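PDB 3IEG: DnaJ homolog subfamily C member 3 from Mus musculus, which acts as a co-chaperone of the endoplasmic reticulum stress response, binding misfolded proteins, stimulating the Hsc70 ATPase and restraining the eIF2-alpha kinase GCN2. Local coordinates for residues L156-A161 with S175-A180. Numbering follows the deposited sequence.
Sequences LRELRA and SDLKAA
Arg157 and Arg160 meet Asp176 in a salt-bridge network that joins the two antiparallel helices of TPR 5, a helical hairpin. The short helical segments 156-161 and 175-180 run at 166° to each other, with their axes 8.3 Å apart. Asp176 is buried and takes both arginines on one carboxylate. Arg160 NH1 lies 2.8 Å from Asp176 OD1, a weak hydrogen bond within a salt bridge, bent to 130° at the hydrogen. The carboxylate meets the Arg160 guanidinium at its edge, the two planes only 20° apart. Arg160 NH2 is bridged to Asp144 on helix 136-149, which ties the network to the preceding TPR. Arg157 reaches the same oxygen differently. Its NE sits 3.5 Å from Asp176 OD1, and its guanidinium is turned almost perpendicular to the carboxylate. With CG anti to its backbone N, Arg157 sets that carbon 3.4 Å from Asp176 O. Ala179 CB covers one face of this guanidinium, 3.5 Å from Arg157 NH2. An alanine in place of Arg157 would probably leave Asp176 OD1 with one arginine fewer and open a gap beside Ala179. Ala161 CB packs 3.7 Å from Leu177 CG. Glu158 lays its CG on Ala180 CB at 3.8 Å, and Leu177 continues onto Leu197 of helix 188-201. Two arginines around one buried aspartate would probably favour its charged form. The hairpin is thus held by salt bridges and by packing on Ala161, Ala179 and Ala180.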
loop_
_atom_site.group_PDB
_atom_site.type_symbol
_atom_site.label_atom_id
_atom_site.label_comp_id
_atom_site.label_asym_id
_atom_site.label_seq_id
_atom_site.Cartn_x
_atom_site.Cartn_y
_atom_site.Cartn_z
ATOM N N LEU A 156 0.663 12.181 8.591
ATOM C CA LEU A 156 0.739 13.017 7.393
ATOM C C LEU A 156 0.818 12.165 6.144
ATOM O O LEU A 156 0.331 12.548 5.092
ATOM C CB LEU A 156 1.918 13.979 7.465
ATOM C CG LEU A 156 1.791 15.109 8.482
ATOM C CD1 LEU A 156 2.828 16.182 8.176
ATOM C CD2 LEU A 156 0.380 15.699 8.484
ATOM N N ARG A 157 1.446 11.003 6.282
ATOM C CA ARG A 157 1.404 9.940 5.292
ATOM C C ARG A 157 -0.032 9.520 4.987
ATOM O O ARG A 157 -0.428 9.419 3.832
ATOM C CB ARG A 157 2.140 8.722 5.837
ATOM C CG ARG A 157 2.586 7.766 4.799
ATOM C CD ARG A 157 3.947 8.180 4.361
ATOM N NE ARG A 157 4.343 7.466 3.166
ATOM C CZ ARG A 157 5.603 7.303 2.813
ATOM N NH1 ARG A 157 6.553 7.807 3.584
ATOM N NH2 ARG A 157 5.899 6.641 1.704
ATOM N N GLU A 158 -0.798 9.254 6.035
ATOM C CA GLU A 158 -2.186 8.867 5.868
ATOM C C GLU A 158 -3.024 10.002 5.298
ATOM O O GLU A 158 -3.933 9.741 4.524
ATOM C CB GLU A 158 -2.774 8.362 7.183
ATOM C CG GLU A 158 -2.151 7.053 7.663
ATOM C CD GLU A 158 -2.757 6.548 8.962
ATOM O OE1 GLU A 158 -3.016 7.369 9.864
ATOM O OE2 GLU A 158 -2.983 5.327 9.085
ATOM N N LEU A 159 -2.712 11.245 5.668
ATOM C CA LEU A 159 -3.396 12.407 5.118
ATOM C C LEU A 159 -3.155 12.565 3.619
ATOM O O LEU A 159 -4.077 12.893 2.878
ATOM C CB LEU A 159 -3.003 13.689 5.848
ATOM C CG LEU A 159 -3.710 14.975 5.363
ATOM C CD1 LEU A 159 -5.155 15.023 5.832
ATOM C CD2 LEU A 159 -2.974 16.208 5.829
ATOM N N ARG A 160 -1.929 12.324 3.175
ATOM C CA ARG A 160 -1.623 12.311 1.750
ATOM C C ARG A 160 -2.398 11.202 1.038
ATOM O O ARG A 160 -2.835 11.377 -0.097
ATOM C CB ARG A 160 -0.121 12.136 1.508
ATOM C CG ARG A 160 0.320 12.495 0.098
ATOM C CD ARG A 160 1.337 11.507 -0.414
ATOM N NE ARG A 160 2.688 12.039 -0.464
ATOM C CZ ARG A 160 3.796 11.318 -0.321
ATOM N NH1 ARG A 160 3.743 10.017 -0.078
ATOM N NH2 ARG A 160 4.971 11.921 -0.393
ATOM N N ALA A 161 -2.568 10.067 1.709
ATOM C CA ALA A 161 -3.344 8.974 1.156
ATOM C C ALA A 161 -4.798 9.406 0.929
ATOM O O ALA A 161 -5.363 9.155 -0.139
ATOM C CB ALA A 161 -3.263 7.746 2.052
ATOM N N SER A 175 -0.603 2.534 -1.374
ATOM C CA SER A 175 0.836 2.535 -1.179
ATOM C C SER A 175 1.263 3.385 0.016
ATOM O O SER A 175 2.098 2.972 0.816
ATOM C CB SER A 175 1.527 3.010 -2.448
ATOM O OG SER A 175 2.844 3.400 -2.152
ATOM N N ASP A 176 0.676 4.571 0.133
ATOM C CA ASP A 176 0.938 5.435 1.274
ATOM C C ASP A 176 0.458 4.831 2.575
ATOM O O ASP A 176 1.115 4.972 3.599
ATOM C CB ASP A 176 0.282 6.792 1.080
ATOM C CG ASP A 176 1.193 7.792 0.386
ATOM O OD1 ASP A 176 2.415 7.526 0.228
ATOM O OD2 ASP A 176 0.666 8.855 -0.003
ATOM N N LEU A 177 -0.688 4.155 2.529
ATOM C CA LEU A 177 -1.233 3.497 3.709
ATOM C C LEU A 177 -0.402 2.297 4.132
ATOM O O LEU A 177 -0.256 2.038 5.326
ATOM C CB LEU A 177 -2.685 3.103 3.492
ATOM C CG LEU A 177 -3.656 4.274 3.380
ATOM C CD1 LEU A 177 -4.926 3.801 2.692
ATOM C CD2 LEU A 177 -3.955 4.886 4.731
ATOM N N LYS A 178 0.155 1.580 3.160
ATOM C CA LYS A 178 1.046 0.469 3.460
ATOM C C LYS A 178 2.313 0.989 4.116
ATOM O O LYS A 178 2.732 0.467 5.155
ATOM C CB LYS A 178 1.384 -0.349 2.211
ATOM C CG LYS A 178 0.315 -1.333 1.791
ATOM C CD LYS A 178 0.835 -2.249 0.681
ATOM C CE LYS A 178 -0.129 -3.392 0.387
ATOM N NZ LYS A 178 -0.420 -4.209 1.609
ATOM N N ALA A 179 2.908 2.028 3.530
ATOM C CA ALA A 179 4.090 2.657 4.126
ATOM C C ALA A 179 3.801 3.089 5.565
ATOM O O ALA A 179 4.560 2.763 6.472
ATOM C CB ALA A 179 4.566 3.820 3.289
ATOM N N ALA A 180 2.676 3.774 5.766
ATOM C CA ALA A 180 2.243 4.246 7.081
ATOM C C ALA A 180 2.086 3.136 8.109
ATOM O O ALA A 180 2.330 3.353 9.300
ATOM C CB ALA A 180 0.929 5.008 6.959
#